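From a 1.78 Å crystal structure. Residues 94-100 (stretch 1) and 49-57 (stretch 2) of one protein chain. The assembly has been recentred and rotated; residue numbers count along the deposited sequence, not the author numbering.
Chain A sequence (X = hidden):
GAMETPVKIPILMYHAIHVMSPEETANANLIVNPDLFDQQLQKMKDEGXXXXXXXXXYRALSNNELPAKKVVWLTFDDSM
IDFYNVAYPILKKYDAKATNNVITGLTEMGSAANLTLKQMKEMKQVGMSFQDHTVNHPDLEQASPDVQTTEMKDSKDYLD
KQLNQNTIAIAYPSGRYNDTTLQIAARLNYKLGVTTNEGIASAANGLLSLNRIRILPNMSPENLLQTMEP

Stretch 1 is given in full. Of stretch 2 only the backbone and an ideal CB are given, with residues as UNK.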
# COMPACT_ATOMS: atom_id res chain seq x y z
N TYR A 94 4.07 1.07 17.51
CA TYR A 94 5.34 0.46 17.17
C TYR A 94 6.24 1.39 16.37
O TYR A 94 7.28 0.94 15.86
CB TYR A 94 5.10 -0.86 16.43
CG TYR A 94 4.51 -1.90 17.36
CD1 TYR A 94 5.31 -2.55 18.30
CD2 TYR A 94 3.15 -2.19 17.36
CE1 TYR A 94 4.79 -3.48 19.17
CE2 TYR A 94 2.61 -3.13 18.24
CZ TYR A 94 3.44 -3.77 19.14
OH TYR A 94 2.94 -4.70 20.03
N ASP A 95 5.90 2.67 16.28
CA ASP A 95 6.70 3.65 15.56
C ASP A 95 6.99 3.16 14.14
O ASP A 95 8.12 3.21 13.65
CB ASP A 95 8.00 3.95 16.30
CG ASP A 95 8.74 5.15 15.73
OD1 ASP A 95 8.09 5.98 15.06
OD2 ASP A 95 9.97 5.26 15.95
N ALA A 96 5.94 2.66 13.49
CA ALA A 96 6.05 2.11 12.14
C ALA A 96 5.44 3.07 11.13
O ALA A 96 4.48 3.79 11.42
CB ALA A 96 5.35 0.74 12.06
N LYS A 97 6.00 3.07 9.93
CA LYS A 97 5.48 3.84 8.81
C LYS A 97 4.69 2.91 7.89
O LYS A 97 4.99 1.71 7.80
CB LYS A 97 6.61 4.53 8.04
CG LYS A 97 7.60 5.28 8.93
CD LYS A 97 8.42 6.32 8.15
CE LYS A 97 9.28 5.68 7.06
NZ LYS A 97 10.66 5.34 7.49
N ALA A 98 3.67 3.45 7.24
CA ALA A 98 2.88 2.66 6.30
C ALA A 98 2.26 3.57 5.24
O ALA A 98 2.14 4.78 5.43
CB ALA A 98 1.79 1.86 7.01
N THR A 99 1.87 2.95 4.13
CA THR A 99 1.29 3.65 2.99
C THR A 99 -0.12 3.15 2.75
O THR A 99 -0.37 1.94 2.77
CB THR A 99 2.12 3.42 1.71
OG1 THR A 99 3.42 3.99 1.86
CG2 THR A 99 1.43 4.05 0.50
N ASN A 100 -1.04 4.07 2.51
CA ASN A 100 -2.38 3.71 2.07
C ASN A 100 -2.62 4.22 0.65
O ASN A 100 -2.40 5.40 0.36
CB ASN A 100 -3.46 4.25 3.00
CG ASN A 100 -4.80 3.61 2.74
OD1 ASN A 100 -5.40 3.80 1.68
ND2 ASN A 100 -5.27 2.81 3.70
N UNK A 49 13.23 -4.61 11.97
CA UNK A 49 12.80 -4.14 10.66
C UNK A 49 12.72 -2.62 10.62
O UNK A 49 12.28 -1.98 11.57
CB UNK A 49 11.44 -4.75 10.30
N UNK A 50 13.18 -2.06 9.50
CA UNK A 50 13.05 -0.65 9.15
C UNK A 50 11.84 -0.50 8.24
O UNK A 50 11.73 -1.19 7.22
CB UNK A 50 14.32 -0.12 8.48
N UNK A 51 10.92 0.39 8.61
CA UNK A 51 9.66 0.57 7.89
C UNK A 51 9.81 1.69 6.86
O UNK A 51 10.05 2.84 7.23
CB UNK A 51 8.52 0.88 8.86
N UNK A 52 9.65 1.34 5.59
CA UNK A 52 9.98 2.26 4.51
C UNK A 52 8.79 3.11 4.08
O UNK A 52 7.64 2.70 4.16
CB UNK A 52 10.52 1.48 3.31
N UNK A 53 9.11 4.33 3.62
CA UNK A 53 8.19 5.18 2.86
C UNK A 53 8.31 4.87 1.37
O UNK A 53 9.30 4.27 0.93
CB UNK A 53 8.47 6.66 3.12
N UNK A 54 7.33 5.30 0.56
CA UNK A 54 7.47 5.10 -0.90
C UNK A 54 8.76 5.68 -1.46
O UNK A 54 9.42 5.04 -2.28
CB UNK A 54 6.28 5.73 -1.63
N UNK A 55 9.13 6.89 -1.04
CA UNK A 55 10.35 7.52 -1.52
C UNK A 55 11.57 6.65 -1.23
O UNK A 55 12.50 6.58 -2.05
CB UNK A 55 10.52 8.90 -0.88
N UNK A 56 11.60 5.99 -0.07
CA UNK A 56 12.74 5.16 0.28
C UNK A 56 12.78 3.89 -0.54
O UNK A 56 13.86 3.42 -0.94
CB UNK A 56 12.71 4.82 1.77
N UNK A 57 11.61 3.31 -0.83
CA UNK A 57 11.56 2.14 -1.70
C UNK A 57 12.14 2.47 -3.07
O UNK A 57 12.96 1.72 -3.62
CB UNK A 57 10.12 1.63 -1.84

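Position 49 offers little to reason from: nothing of stretch 1 lies within 5.5 Å of its ideal CB, so stretch 1 does not discriminate among side chains here. The deposited residue is Tyr49, which makes no contact with stretch 1.

At position 50 the backbone is extended (phi/psi -97/126) and CA-to-CB points away from stretch 1. A small side chain would have nothing to touch here; a long one could fold back toward the ammonium group of Lys97. The residue is Tyr50, chi1 t, and its ring does return, with CE1 3.9 Å from Lys97 NZ, an approach oblique to the ring.

Position 51 carries the strongest evidence. Its CA-to-CB points toward stretch 1, the ideal CB is 3.5 Å from Lys97 N and 4.3 Å from Ala96 CA, and the methyl group of Ala96 offers an apolar surface nearby. A flat or branched apolar side chain, aromatic or aliphatic, would suit; a charged one would find no partner at that methyl. The residue is Phe51, chi1 m. Ala96 CB sits 3.6 Å from the centroid of the Phe51 ring and only 7° off its normal, a CH-pi contact over one face. The backbone contributes independently of the side chain: Lys97 NZ donates a 2.6 Å hydrogen bond to Phe51 O, so the end of the Lys97 side chain, leading away from the ring, binds the main chain.

At position 52 CA-to-CB points away, and stretch 1 places no restriction on the side chain; the contact belongs to the backbone. Leu52 is deposited. A water bridges the stretches, donating to Leu52 O (2.8 Å from the water O) and to Lys97 O (2.7 Å from the water O).

Position 53 directly precedes the helix, with phi/psi -89/164, which favours a capping residue such as Ser, Thr, Asp or Asn. Its CB points sideways, 4.1 Å from Lys97 CE, leaving room for a small group. Ser53 fills the N-cap: with chi1 p, its OG accepts from the amide N of residue 56 at 3.3 Å.

Position 54 opens the helix at phi -54, a value compatible with proline, and the first turn needs no amide donor there. The ideal CB is 4.8 Å from Thr99 OG1, so a compact side chain fits. In Pro54, CG packs 3.4 Å from Thr99 OG1.

Position 55 has a helical backbone and is out of reach of stretch 1, so stretch 1 does not decide the choice; it is Glu55.

Position 56 is helical and points toward stretch 1, but its ideal CB has no neighbour within 5.5 Å. The Lys97 ammonium lies beyond, so a long acidic or other acceptor-bearing side chain is indicated. Glu56 extends (chi1 m, chi2 t) to place OE1 3.2 Å from Lys97 NZ in a salt bridge. Glu56 OE1 also accepts from Ser53 N at 3.0 Å, while Glu56 OE2 accepts a very short 2.5 Å bond from Tyr50 OH.

Position 57, helical and out of reach, is unconstrained by stretch 1; Val57 occupies it.

Stretch 2, residues 49-57: YYFLSPEEV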
# COMPACT_ATOMS: atom_id res chain seq x y z
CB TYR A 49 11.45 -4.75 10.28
CG TYR A 49 11.59 -6.03 9.47
CD1 TYR A 49 11.69 -7.26 10.11
CD2 TYR A 49 11.63 -6.00 8.08
CE1 TYR A 49 11.83 -8.42 9.39
CE2 TYR A 49 11.77 -7.17 7.35
CZ TYR A 49 11.87 -8.38 8.01
OH TYR A 49 12.00 -9.56 7.30
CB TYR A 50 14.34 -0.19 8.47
CG TYR A 50 14.42 1.27 8.07
CD1 TYR A 50 13.70 1.76 6.98
CD2 TYR A 50 15.25 2.15 8.75
CE1 TYR A 50 13.78 3.09 6.61
CE2 TYR A 50 15.34 3.48 8.39
CZ TYR A 50 14.61 3.95 7.32
OH TYR A 50 14.70 5.28 6.96
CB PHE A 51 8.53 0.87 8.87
CG PHE A 51 8.30 -0.23 9.87
CD1 PHE A 51 7.54 -1.34 9.53
CD2 PHE A 51 8.83 -0.16 11.14
CE1 PHE A 51 7.33 -2.36 10.43
CE2 PHE A 51 8.62 -1.18 12.06
CZ PHE A 51 7.87 -2.28 11.70
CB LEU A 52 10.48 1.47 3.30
CG LEU A 52 11.62 0.48 3.53
CD1 LEU A 52 11.65 -0.53 2.39
CD2 LEU A 52 12.93 1.23 3.64
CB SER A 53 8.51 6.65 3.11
OG SER A 53 9.71 7.00 2.42
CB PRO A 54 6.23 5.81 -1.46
CG PRO A 54 5.22 5.79 -0.33
CD PRO A 54 6.04 5.92 0.93
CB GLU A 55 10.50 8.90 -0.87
CG GLU A 55 9.54 9.98 -1.39
CD GLU A 55 8.13 9.91 -0.82
OE1 GLU A 55 7.89 9.20 0.18
OE2 GLU A 55 7.24 10.59 -1.39
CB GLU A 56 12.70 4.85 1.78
CG GLU A 56 13.01 6.07 2.65
CD GLU A 56 12.81 5.79 4.13
OE1 GLU A 56 11.83 5.11 4.49
OE2 GLU A 56 13.64 6.27 4.94
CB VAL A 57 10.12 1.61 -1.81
CG1 VAL A 57 10.04 0.53 -2.87
CG2 VAL A 57 9.64 1.10 -0.46
O HOH W 1 6.23 0.81 5.58
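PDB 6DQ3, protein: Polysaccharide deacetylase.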